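Local atomic coordinates of aminopeptidase-like protein (Chaetomium thermophilum, PDB entry 5JM6), a protein that probably acts as a zinc-dependent aminopeptidase of the M18 family, cutting residues from the amino end of peptides, and assembles into a dodecamer. Residues Gly83-Pro88 with Gly101-Thr106; Gly95-Gly100 with Glu359-Ser364; Thr105-Ser110 with Gly351-Ile356; Ser111-Thr116 with Leu332-Asp337; Asn125-Ile130 with Gly379-Arg384. All coordinates share one frame; numbering follows the deposited sequence.

Contact 1. Residues Gly83-Pro88 with Gly101-Thr106; sequences GYVELP and GKYFTT
Strand 85-86 pairs in parallel with strand 102-107 at one edge of the mixed sheet. Val-85 is matched with Tyr-103, and Glu-86 with Phe-104. Paired side chains share a face, and the faces alternate along the strands. Tyr-84 and Lys-102 cross at about a right angle, and Lys-102 CB sits over the centre of the Tyr-84 ring, 3.6 Å from its centroid, in a CH-pi contact. The chain of Lys-102 bends at chi3 (-60°), and its NZ bonds to Ala-82 O at the end of the preceding helix. Gly-83, with positive phi, closes that helix in a Schellman motif.

Val-85 and Tyr-103 lie side by side and point the same way. Leu-87 crosses Tyr-103 obliquely, with CD1 3.7 Å from Tyr-103 CB. On the face of Glu-86 and Phe-104, Phe-104 CG stands in the crowded position between the backbone N and the carbonyl carbon (chi1 72°). Glu-86 CB comes over one face of this ring, 3.4 Å from Phe-104 CZ. Leu-79 and Leu-80 of helix 68-81 also touch Phe-104.

Backbone bonds hold the register. Val-85 N reaches a lone pair of Lys-102 O at 2.8 Å, and Phe-104 N meets Val-85 O from above the carbonyl plane. Leu-87 N points nearly along the C=O axis of Phe-104 O. Beyond these, Thr-105 OG1 donates to a lone pair of Leu-87 O at 2.9 Å.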
# COMPACT_ATOMS: atom_id res chain seq x y z
N GLY A 83 35.06 6.68 58.79
CA GLY A 83 34.52 6.70 60.14
C GLY A 83 33.00 6.70 60.25
O GLY A 83 32.46 7.15 61.27
N TYR A 84 32.32 6.22 59.22
CA TYR A 84 30.86 6.09 59.28
C TYR A 84 30.47 4.81 60.02
O TYR A 84 31.16 3.80 59.95
CB TYR A 84 30.25 6.10 57.88
CG TYR A 84 30.17 7.47 57.23
CD1 TYR A 84 31.33 8.17 56.91
CD2 TYR A 84 28.95 8.04 56.91
CE1 TYR A 84 31.26 9.42 56.31
CE2 TYR A 84 28.87 9.29 56.31
CZ TYR A 84 30.03 9.97 56.01
OH TYR A 84 29.97 11.21 55.41
N VAL A 85 29.35 4.88 60.74
CA VAL A 85 28.83 3.75 61.49
C VAL A 85 27.62 3.17 60.78
O VAL A 85 26.73 3.90 60.36
CB VAL A 85 28.44 4.17 62.93
CG1 VAL A 85 27.72 3.04 63.65
CG2 VAL A 85 29.67 4.61 63.70
N GLU A 86 27.59 1.85 60.62
CA GLU A 86 26.48 1.19 59.93
C GLU A 86 25.29 0.98 60.86
O GLU A 86 25.46 0.51 61.99
CB GLU A 86 26.92 -0.15 59.35
CG GLU A 86 25.78 -0.95 58.74
CD GLU A 86 26.24 -2.17 57.98
OE1 GLU A 86 25.41 -2.77 57.26
OE2 GLU A 86 27.43 -2.53 58.08
N LEU A 87 24.10 1.32 60.39
CA LEU A 87 22.89 1.08 61.17
C LEU A 87 22.09 -0.07 60.57
O LEU A 87 21.38 0.11 59.58
CB LEU A 87 22.04 2.35 61.24
CG LEU A 87 22.71 3.56 61.88
CD1 LEU A 87 21.91 4.83 61.64
CD2 LEU A 87 22.90 3.33 63.36
N PRO A 88 22.18 -1.26 61.19
CA PRO A 88 21.46 -2.44 60.69
C PRO A 88 19.97 -2.29 60.92
O PRO A 88 19.56 -1.91 62.02
CB PRO A 88 22.04 -3.59 61.52
CG PRO A 88 23.33 -3.06 62.08
CD PRO A 88 23.09 -1.60 62.30
N GLY A 101 27.50 12.87 64.35
CA GLY A 101 27.68 11.48 63.98
C GLY A 101 27.56 11.25 62.48
O GLY A 101 26.98 12.07 61.77
N LYS A 102 28.11 10.14 62.00
CA LYS A 102 28.07 9.81 60.58
C LYS A 102 27.68 8.35 60.39
O LYS A 102 28.29 7.46 60.99
CB LYS A 102 29.42 10.11 59.92
CG LYS A 102 29.97 11.50 60.26
CD LYS A 102 31.29 11.81 59.57
CE LYS A 102 32.38 10.82 59.95
NZ LYS A 102 33.71 11.29 59.45
N TYR A 103 26.67 8.11 59.57
CA TYR A 103 26.06 6.78 59.49
C TYR A 103 25.72 6.35 58.07
O TYR A 103 25.76 7.16 57.13
CB TYR A 103 24.79 6.75 60.35
CG TYR A 103 24.99 7.29 61.75
CD1 TYR A 103 25.48 6.48 62.77
CD2 TYR A 103 24.72 8.62 62.05
CE1 TYR A 103 25.67 6.98 64.04
CE2 TYR A 103 24.91 9.13 63.32
CZ TYR A 103 25.39 8.30 64.31
OH TYR A 103 25.58 8.80 65.58
N PHE A 104 25.41 5.07 57.90
CA PHE A 104 24.85 4.56 56.65
C PHE A 104 24.02 3.30 56.89
O PHE A 104 24.19 2.61 57.89
CB PHE A 104 25.95 4.28 55.62
CG PHE A 104 26.80 3.07 55.93
CD1 PHE A 104 27.93 3.19 56.71
CD2 PHE A 104 26.47 1.82 55.42
CE1 PHE A 104 28.72 2.08 56.99
CE2 PHE A 104 27.25 0.71 55.70
CZ PHE A 104 28.38 0.85 56.48
N THR A 105 23.13 3.02 55.94
CA THR A 105 22.30 1.81 56.01
C THR A 105 22.17 1.20 54.61
O THR A 105 22.27 1.89 53.60
CB THR A 105 20.91 2.12 56.62
OG1 THR A 105 21.09 2.49 57.99
CG2 THR A 105 19.98 0.91 56.58
N THR A 106 21.97 -0.11 54.60
CA THR A 106 22.00 -0.92 53.39
C THR A 106 20.70 -1.71 53.24
O THR A 106 20.09 -2.11 54.24
CB THR A 106 23.21 -1.87 53.44
OG1 THR A 106 24.39 -1.15 53.05
CG2 THR A 106 23.04 -3.08 52.54

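Contact 2. Residues Gly95-Gly100 with Glu359-Ser364; sequences GKLVPG and ERILES
Leu-97 carries this small buried contact between a loop and a helix. Its CD1 branch sits on the helix surface between Ile-361 and Ser-364, two residues three positions apart. CD1 is 3.8 Å from Ile-361 CG2 and 3.9 Å from Ser-364 CB. The side chains of Leu-97 and Ile-361 cross at about a right angle. Leu-97 CB and Leu-97 CG both lie 3.6 Å from Ser-364 OG, so the hydroxyl oxygen rests against aliphatic carbon on this side.

The torsions set up this fit. Leu-97 CG is anti to its carbonyl carbon (chi1 -59°), which brings CD1 against the helix. Ser-364 OG is anti to its own backbone N (chi1 -179°) and faces the loop. The polar need of this hydroxyl is met outside the two segments, by a hydrogen bond with Trp-93 O.

The next shell fixes the loop from several directions. Arg-360 bonds to Ala-89 O through NH2 and to Asp-91 O through NH1, and it makes a cation-pi contact with Trp-93. Phe-365, one residue further along the helix, also touches Leu-97. On the strand side, Leu-97 CD2 packs on the ring of Tyr-103. Leu-97 therefore lies between helix 353-368 and strand 102-107, within the loop that joins strand 85-86 to strand 102-107.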
# COMPACT_ATOMS: atom_id res chain seq x y z
N GLY A 95 18.49 4.62 70.60
CA GLY A 95 19.55 5.13 71.44
C GLY A 95 20.65 5.93 70.74
O GLY A 95 20.92 7.07 71.09
N LYS A 96 21.20 5.34 69.67
CA LYS A 96 22.55 5.64 69.17
C LYS A 96 22.89 6.98 68.55
O LYS A 96 24.07 7.32 68.43
CB LYS A 96 22.94 4.67 68.07
CG LYS A 96 22.62 3.23 68.21
CD LYS A 96 23.56 2.57 67.22
CE LYS A 96 22.92 1.48 66.42
NZ LYS A 96 23.25 0.22 67.08
N LEU A 97 21.91 7.69 68.03
CA LEU A 97 22.26 8.75 67.10
C LEU A 97 22.55 10.04 67.83
O LEU A 97 21.84 10.43 68.75
CB LEU A 97 21.17 8.93 66.04
CG LEU A 97 20.87 7.68 65.21
CD1 LEU A 97 19.93 8.03 64.07
CD2 LEU A 97 22.14 7.03 64.68
N VAL A 98 23.63 10.70 67.41
CA VAL A 98 24.21 11.79 68.16
C VAL A 98 24.63 12.88 67.17
O VAL A 98 25.01 12.57 66.04
CB VAL A 98 25.42 11.28 69.00
CG1 VAL A 98 26.67 11.11 68.14
CG2 VAL A 98 25.69 12.19 70.19
N PRO A 99 24.51 14.15 67.57
CA PRO A 99 24.99 15.23 66.69
C PRO A 99 26.46 15.05 66.33
O PRO A 99 27.25 14.61 67.17
CB PRO A 99 24.77 16.49 67.52
CG PRO A 99 23.67 16.14 68.45
CD PRO A 99 23.82 14.68 68.76
N GLY A 100 26.81 15.37 65.09
CA GLY A 100 28.18 15.19 64.63
C GLY A 100 28.47 13.77 64.18
O GLY A 100 29.55 13.48 63.69
N GLU A 359 12.39 8.70 59.11
CA GLU A 359 11.53 8.67 60.29
C GLU A 359 12.26 8.04 61.47
O GLU A 359 12.19 8.55 62.59
CB GLU A 359 10.24 7.91 59.99
CG GLU A 359 9.38 8.57 58.92
CD GLU A 359 8.05 7.87 58.70
OE1 GLU A 359 7.65 7.06 59.56
OE2 GLU A 359 7.40 8.13 57.67
N ARG A 360 12.98 6.95 61.22
CA ARG A 360 13.77 6.30 62.26
C ARG A 360 14.81 7.23 62.87
O ARG A 360 14.97 7.27 64.09
CB ARG A 360 14.48 5.08 61.69
CG ARG A 360 13.65 3.83 61.58
CD ARG A 360 14.52 2.71 62.09
NE ARG A 360 14.42 1.49 61.30
CZ ARG A 360 15.03 0.35 61.63
NH1 ARG A 360 15.75 0.30 62.74
NH2 ARG A 360 14.91 -0.72 60.86
N ILE A 361 15.52 7.96 62.02
CA ILE A 361 16.52 8.91 62.49
C ILE A 361 15.88 9.96 63.39
O ILE A 361 16.35 10.23 64.49
CB ILE A 361 17.24 9.62 61.33
CG1 ILE A 361 17.92 8.60 60.41
CG2 ILE A 361 18.26 10.61 61.85
CD1 ILE A 361 18.35 9.19 59.08
N LEU A 362 14.78 10.53 62.91
CA LEU A 362 14.10 11.58 63.64
C LEU A 362 13.53 11.07 64.97
O LEU A 362 13.70 11.72 66.00
CB LEU A 362 12.98 12.19 62.79
CG LEU A 362 12.15 13.27 63.48
CD1 LEU A 362 13.05 14.38 64.00
CD2 LEU A 362 11.13 13.82 62.51
N GLU A 363 12.89 9.91 64.94
CA GLU A 363 12.35 9.33 66.17
C GLU A 363 13.46 9.03 67.17
O GLU A 363 13.27 9.12 68.38
CB GLU A 363 11.57 8.05 65.87
CG GLU A 363 11.07 7.36 67.12
CD GLU A 363 10.94 5.87 66.94
OE1 GLU A 363 11.86 5.27 66.35
OE2 GLU A 363 9.92 5.30 67.38
N SER A 364 14.63 8.67 66.65
CA SER A 364 15.79 8.42 67.50
C SER A 364 16.18 9.68 68.26
O SER A 364 16.33 9.66 69.48
CB SER A 364 16.97 7.91 66.68
OG SER A 364 18.09 7.66 67.50

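Contact 3. Residues Thr105-Ser110 with Gly351-Ile356; sequences TTRNGS and GNFLPI
The tight part of this contact is Arg-107 laid against Phe-353. The two side chains reach toward each other, tip to tip, from the end of strand 102-107 and from helix 353-368. Arg-107 CG is anti to the backbone N (chi1 -164°), and the chain bends at chi3 (-81°), which sets one face of the guanidinium against the ring rim at Phe-353 CD1. NE of Arg-107 is 3.3 Å from Phe-353 CD1. The guanidinium and ring planes are 40° apart, so the two are not stacked flat. Nearer the backbone, Arg-107 CB lies over the ring face, 4.0 Å from the Phe-353 centroid, in a CH-pi contact.

The rest is looser. Ile-356 CG2 meets the guanidinium edge 3.8 Å from Arg-107 NH2, and Asn-352 CB approaches Arg-107 NH1 at 3.9 Å. Thr-105 CG2 only comes within 4.2 Å of Phe-353 CE1. Arg-107 and Asn-352 keep some exposure, and a second subunit packs on both, with its Gly-471 on Arg-107. Arg-107 NH1 bonds to Arg-346 O in its own chain. An alanine at Arg-107 would keep CB over the ring but remove the guanidinium, and would probably leave the Phe-353 rim less well packed and the loop at Arg-346 less well tied.

The Phe-353 ring also packs on Ser-111 and Ile-113 of strand 111-117 and Phe-336 of strand 330-336, so it joins this helix to three strands.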
# COMPACT_ATOMS: atom_id res chain seq x y z
N THR A 105 23.13 3.02 55.94
CA THR A 105 22.30 1.81 56.01
C THR A 105 22.17 1.20 54.61
O THR A 105 22.27 1.89 53.60
CB THR A 105 20.91 2.12 56.62
OG1 THR A 105 21.09 2.49 57.99
CG2 THR A 105 19.98 0.91 56.58
N THR A 106 21.97 -0.11 54.60
CA THR A 106 22.00 -0.92 53.39
C THR A 106 20.70 -1.71 53.24
O THR A 106 20.09 -2.11 54.24
CB THR A 106 23.21 -1.87 53.44
OG1 THR A 106 24.39 -1.15 53.05
CG2 THR A 106 23.04 -3.08 52.54
N ARG A 107 20.27 -1.91 52.00
CA ARG A 107 19.15 -2.80 51.72
C ARG A 107 19.50 -3.68 50.52
O ARG A 107 19.81 -3.18 49.44
CB ARG A 107 17.88 -1.99 51.47
CG ARG A 107 16.60 -2.81 51.53
CD ARG A 107 15.37 -1.93 51.43
NE ARG A 107 15.02 -1.31 52.71
CZ ARG A 107 13.87 -0.70 52.96
NH1 ARG A 107 12.94 -0.62 52.02
NH2 ARG A 107 13.65 -0.16 54.16
N ASN A 108 19.47 -5.00 50.74
CA ASN A 108 19.75 -6.01 49.71
C ASN A 108 21.17 -5.89 49.13
O ASN A 108 21.50 -6.50 48.11
CB ASN A 108 18.68 -5.91 48.61
CG ASN A 108 18.90 -6.88 47.46
OD1 ASN A 108 18.74 -8.09 47.61
ND2 ASN A 108 19.24 -6.34 46.29
N GLY A 109 22.04 -5.16 49.81
CA GLY A 109 23.40 -4.98 49.34
C GLY A 109 23.48 -4.22 48.03
O GLY A 109 24.57 -4.09 47.46
N SER A 110 22.33 -3.85 47.48
CA SER A 110 22.25 -2.98 46.30
C SER A 110 21.72 -1.55 46.51
O SER A 110 21.67 -0.77 45.56
CB SER A 110 21.40 -3.68 45.24
OG SER A 110 20.10 -3.94 45.73
N GLY A 351 9.92 3.18 46.82
CA GLY A 351 9.76 2.30 47.97
C GLY A 351 10.02 2.92 49.34
O GLY A 351 10.47 4.06 49.46
N ASN A 352 9.74 2.13 50.38
CA ASN A 352 9.85 2.51 51.80
C ASN A 352 11.19 3.12 52.23
O ASN A 352 11.24 3.91 53.17
CB ASN A 352 9.58 1.27 52.66
CG ASN A 352 8.87 1.59 53.96
OD1 ASN A 352 8.57 2.74 54.27
ND2 ASN A 352 8.57 0.55 54.74
N PHE A 353 12.25 2.75 51.52
CA PHE A 353 13.61 2.84 52.06
C PHE A 353 14.00 4.20 52.64
O PHE A 353 14.36 4.28 53.82
CB PHE A 353 14.61 2.45 50.96
CG PHE A 353 16.00 2.20 51.48
CD1 PHE A 353 16.21 1.81 52.79
CD2 PHE A 353 17.10 2.36 50.65
CE1 PHE A 353 17.48 1.58 53.27
CE2 PHE A 353 18.38 2.14 51.12
CZ PHE A 353 18.57 1.75 52.43
N LEU A 354 13.95 5.26 51.85
CA LEU A 354 14.36 6.57 52.35
C LEU A 354 13.39 7.19 53.37
O LEU A 354 13.84 7.74 54.37
CB LEU A 354 14.61 7.55 51.19
CG LEU A 354 15.05 8.95 51.64
CD1 LEU A 354 16.40 8.91 52.34
CD2 LEU A 354 15.07 9.92 50.47
N PRO A 355 12.07 7.15 53.10
CA PRO A 355 11.18 7.71 54.13
C PRO A 355 11.26 7.03 55.50
O PRO A 355 11.36 7.73 56.50
CB PRO A 355 9.79 7.54 53.52
CG PRO A 355 10.03 7.62 52.06
CD PRO A 355 11.33 6.90 51.85
N ILE A 356 11.24 5.70 55.55
CA ILE A 356 11.25 5.02 56.84
C ILE A 356 12.58 5.23 57.56
O ILE A 356 12.62 5.32 58.78
CB ILE A 356 10.94 3.50 56.70
CG1 ILE A 356 10.67 2.88 58.08
CG2 ILE A 356 12.07 2.76 55.99
CD1 ILE A 356 10.01 1.53 58.02

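Contact 4. Residues Ser111-Thr116 with Leu332-Asp337; sequences SIIAFT and LVALFD
Ala-114 O is held by two groups of the facing strand. Val-333 N donates to it at 2.8 Å, with an N-H...O angle of 173° and nearly along the C=O axis. Leu-332 CA adds a CA-H...O contact at 3.4 Å from Ala-114 O. In return, Ala-114 N bonds to Val-333 O at 2.9 Å. Two residues away the pattern repeats, with Ile-112 N on Leu-335 O and Leu-335 N on Ile-112 O. Strands 111-116 and 332-336 are antiparallel, their axes at 175°, with Ala-114/Val-333 and Ile-112/Leu-335 as hydrogen-bonded pairs.

Side chains pack along both faces. With Ile-113 and Phe-115 go Ala-334 and Leu-332. Leu-332 CG is 3.9 Å from Ile-113 CG2, and Leu-332 CB is 3.8 Å from Phe-115 CB. This face lies under helix 353-368, where Leu-354 touches Leu-332. An alanine at Leu-332 would keep CB beside Phe-115 but remove the branched end that meets Ile-113 and Leu-354, and would probably loosen the packing between strand and helix. On the other face, Ile-112 and Leu-335 lie side by side, and Leu-318 of helix 305-320 touches Ala-114 and Val-333.

Ser-111 OG bonds to Gln-347 O. The Phe-336 side chain lies about 5 Å from that of the zinc ligand His-133. The amides of the hydrogen-bonded pairs satisfy each other, those between them turn to flanking strands, and hydrocarbon packs both faces, as in a sheet buried between helices.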
# COMPACT_ATOMS: atom_id res chain seq x y z
N SER A 111 21.29 -1.22 47.73
CA SER A 111 20.80 0.12 48.03
C SER A 111 21.46 0.64 49.29
O SER A 111 21.63 -0.10 50.25
CB SER A 111 19.28 0.13 48.20
OG SER A 111 18.62 0.41 46.98
N ILE A 112 21.85 1.91 49.28
CA ILE A 112 22.54 2.47 50.42
C ILE A 112 22.18 3.93 50.66
O ILE A 112 22.04 4.72 49.73
CB ILE A 112 24.08 2.32 50.26
CG1 ILE A 112 24.81 2.81 51.51
CG2 ILE A 112 24.58 3.02 49.01
CD1 ILE A 112 26.29 2.55 51.49
N ILE A 113 22.02 4.27 51.94
CA ILE A 113 21.74 5.64 52.37
C ILE A 113 22.78 6.05 53.40
O ILE A 113 22.88 5.43 54.46
CB ILE A 113 20.33 5.77 52.97
CG1 ILE A 113 19.26 5.48 51.91
CG2 ILE A 113 20.13 7.16 53.57
CD1 ILE A 113 17.87 5.35 52.48
N ALA A 114 23.54 7.09 53.09
CA ALA A 114 24.56 7.60 54.01
C ALA A 114 24.25 9.03 54.41
O ALA A 114 23.79 9.82 53.58
CB ALA A 114 25.94 7.50 53.39
N PHE A 115 24.50 9.38 55.66
CA PHE A 115 24.21 10.72 56.14
C PHE A 115 25.09 11.16 57.30
O PHE A 115 25.63 10.33 58.04
CB PHE A 115 22.73 10.84 56.54
CG PHE A 115 22.33 9.92 57.67
CD1 PHE A 115 22.01 8.60 57.43
CD2 PHE A 115 22.26 10.40 58.97
CE1 PHE A 115 21.64 7.76 58.46
CE2 PHE A 115 21.88 9.57 60.01
CZ PHE A 115 21.58 8.24 59.76
N THR A 116 25.25 12.47 57.43
CA THR A 116 25.93 13.06 58.58
C THR A 116 24.97 13.99 59.32
O THR A 116 24.21 14.74 58.70
CB THR A 116 27.18 13.87 58.18
OG1 THR A 116 26.79 15.10 57.56
CG2 THR A 116 28.04 13.07 57.22
N LEU A 332 22.50 14.14 53.56
CA LEU A 332 22.16 12.77 53.24
C LEU A 332 22.28 12.47 51.75
O LEU A 332 21.93 13.30 50.91
CB LEU A 332 20.74 12.47 53.72
CG LEU A 332 20.12 11.07 53.63
CD1 LEU A 332 19.09 10.88 54.73
CD2 LEU A 332 19.49 10.82 52.26
N VAL A 333 22.77 11.28 51.43
CA VAL A 333 22.78 10.79 50.05
C VAL A 333 22.12 9.42 50.00
O VAL A 333 22.44 8.53 50.80
CB VAL A 333 24.21 10.69 49.48
CG1 VAL A 333 24.17 10.19 48.04
CG2 VAL A 333 24.91 12.04 49.56
N ALA A 334 21.18 9.25 49.07
CA ALA A 334 20.46 8.00 48.91
C ALA A 334 20.70 7.43 47.52
O ALA A 334 20.30 8.03 46.52
CB ALA A 334 18.98 8.19 49.16
N LEU A 335 21.34 6.27 47.45
CA LEU A 335 21.58 5.60 46.18
C LEU A 335 20.70 4.37 46.07
O LEU A 335 20.80 3.45 46.88
CB LEU A 335 23.06 5.23 46.03
CG LEU A 335 24.04 6.40 46.16
CD1 LEU A 335 25.47 5.95 45.90
CD2 LEU A 335 23.66 7.54 45.23
N PHE A 336 19.87 4.33 45.03
CA PHE A 336 18.83 3.32 44.89
C PHE A 336 19.13 2.37 43.75
O PHE A 336 19.91 2.66 42.85
CB PHE A 336 17.46 3.95 44.66
CG PHE A 336 16.99 4.84 45.77
CD1 PHE A 336 16.39 4.30 46.89
CD2 PHE A 336 17.14 6.21 45.67
CE1 PHE A 336 15.95 5.12 47.91
CE2 PHE A 336 16.70 7.03 46.69
CZ PHE A 336 16.11 6.49 47.81
N ASP A 337 18.49 1.21 43.82
CA ASP A 337 18.55 0.20 42.77
C ASP A 337 17.24 0.23 41.99
O ASP A 337 16.22 0.68 42.51
CB ASP A 337 18.81 -1.18 43.37
CG ASP A 337 18.95 -2.27 42.32
OD1 ASP A 337 19.05 -1.94 41.12
OD2 ASP A 337 18.97 -3.46 42.71

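Contact 5. Residues Asn125-Ile130 with Gly379-Arg384; sequences NGIAMI and GQTYAR
Gly-379 opens the turn with positive phi, and its carbonyl O accepts the amide of Ala-383 in a short, weakly bonded helix.

Thr-381 makes the first real touch. Its OG1 is beside the backbone N (chi1 -58°), which leaves CG2 anti to the backbone N and facing the first segment. This methyl is 3.3 Å from Asn-125 O and 3.6 Å from Ile-127 CD1, and the Thr-381 and Ile-127 side chains cross obliquely. The Thr-381 hydroxyl pairs with Ile-377 O, and Thr-381 O bonds to Ser-385 OG, which also takes the amide of Ile-127.

Tyr-382 and Ala-383 have CB atoms directed away from the strand, and both pack on a third subunit.

Arg-384 packs against Gly-126. Its CB is 3.6 Å from Gly-126 CA, and its O receives a CA-H...O contact from the same carbon at 3.5 Å, with 164° at the hydrogen. A side chain at Gly-126 would run into this carbonyl. Arg-384 NE bonds to Gly-124 O.

Strand 386-394 follows and pairs in parallel with strand 127-133. The short helix is thus the last part of a beta-alpha-beta crossover from strand 330-336 to strand 386-394, which passes over strand 127-133, in an alpha/beta domain.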
# COMPACT_ATOMS: atom_id res chain seq x y z
N ASN A 125 14.77 20.17 62.48
CA ASN A 125 15.69 20.73 61.50
C ASN A 125 15.62 19.97 60.19
O ASN A 125 15.30 18.78 60.17
CB ASN A 125 17.13 20.73 62.04
CG ASN A 125 17.33 21.72 63.17
OD1 ASN A 125 16.38 22.38 63.61
ND2 ASN A 125 18.56 21.83 63.65
N GLY A 126 15.91 20.66 59.09
CA GLY A 126 15.72 20.10 57.77
C GLY A 126 16.83 19.18 57.31
O GLY A 126 17.89 19.10 57.92
N ILE A 127 16.56 18.49 56.21
CA ILE A 127 17.52 17.58 55.61
C ILE A 127 17.90 18.07 54.22
O ILE A 127 17.03 18.43 53.43
CB ILE A 127 16.95 16.15 55.51
CG1 ILE A 127 16.33 15.75 56.85
CG2 ILE A 127 18.03 15.17 55.09
CD1 ILE A 127 15.20 14.77 56.73
N ALA A 128 19.19 18.10 53.94
CA ALA A 128 19.66 18.36 52.59
C ALA A 128 20.03 17.02 51.97
O ALA A 128 21.02 16.40 52.36
CB ALA A 128 20.84 19.31 52.59
N MET A 129 19.23 16.56 51.02
CA MET A 129 19.36 15.20 50.52
C MET A 129 19.51 15.11 49.00
O MET A 129 18.92 15.88 48.25
CB MET A 129 18.16 14.35 50.97
CG MET A 129 16.80 15.01 50.78
SD MET A 129 15.45 13.95 51.36
CE MET A 129 14.66 15.01 52.57
N ILE A 130 20.33 14.15 48.58
CA ILE A 130 20.52 13.83 47.17
C ILE A 130 20.15 12.38 46.91
O ILE A 130 20.55 11.49 47.65
CB ILE A 130 21.98 14.06 46.72
CG1 ILE A 130 22.46 15.46 47.12
CG2 ILE A 130 22.13 13.83 45.22
CD1 ILE A 130 23.95 15.66 46.93
N GLY A 379 7.70 16.57 58.97
CA GLY A 379 6.96 17.49 58.13
C GLY A 379 7.23 18.93 58.50
O GLY A 379 7.20 19.79 57.62
N GLN A 380 7.57 19.20 59.75
CA GLN A 380 8.31 20.41 60.06
C GLN A 380 9.70 20.15 59.50
O GLN A 380 10.32 21.03 58.90
CB GLN A 380 8.37 20.71 61.56
CG GLN A 380 7.05 21.15 62.16
CD GLN A 380 7.21 21.60 63.61
OE1 GLN A 380 7.96 22.53 63.90
NE2 GLN A 380 6.50 20.94 64.52
N THR A 381 10.17 18.93 59.69
CA THR A 381 11.43 18.48 59.12
C THR A 381 11.38 18.55 57.59
O THR A 381 12.25 19.15 56.96
CB THR A 381 11.78 17.05 59.56
OG1 THR A 381 11.84 16.98 60.99
CG2 THR A 381 13.12 16.63 58.98
N TYR A 382 10.36 17.93 57.01
CA TYR A 382 10.23 17.90 55.56
C TYR A 382 10.11 19.32 54.98
O TYR A 382 10.68 19.61 53.93
CB TYR A 382 9.02 17.05 55.15
CG TYR A 382 9.25 15.55 55.26
CD1 TYR A 382 10.52 15.01 55.10
CD2 TYR A 382 8.20 14.68 55.52
CE1 TYR A 382 10.74 13.64 55.20
CE2 TYR A 382 8.41 13.31 55.62
CZ TYR A 382 9.68 12.80 55.46
OH TYR A 382 9.89 11.44 55.56
N ALA A 383 9.41 20.20 55.69
CA ALA A 383 9.22 21.57 55.22
C ALA A 383 10.52 22.38 55.21
O ALA A 383 10.62 23.39 54.52
CB ALA A 383 8.17 22.28 56.06
N ARG A 384 11.49 21.95 56.01
CA ARG A 384 12.79 22.62 56.04
C ARG A 384 13.81 21.92 55.15
O ARG A 384 14.99 22.26 55.15
CB ARG A 384 13.31 22.72 57.47
CG ARG A 384 12.37 23.49 58.39
CD ARG A 384 13.02 23.84 59.71
NE ARG A 384 12.11 23.63 60.83
CZ ARG A 384 11.38 24.58 61.40
NH1 ARG A 384 11.45 25.83 60.97
NH2 ARG A 384 10.57 24.27 62.41

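Contacts 1, 3, 4 and 5 all reach the nine-stranded mixed sheet. Contact 1 forms one edge. Contact 4 lies further in, its centre about 10 Å from that of contact 1, and strands 102-107 and 111-117 join them by backbone bonds. Contact 5 adds strand 127-133, next to strand 330-336. Contacts 2 and 3 share helix 353-368, their centres about 17 Å apart. Along the chain, contact 1 closes first, and contact 4 is nested inside the loops closed by contacts 2 and 3. The hairpin of strands 102-107 and 111-117 is thus tied to one helix. Contact 4 reaches toward the zinc site, while contacts 2 and 3 face the second subunit and contact 5 the third.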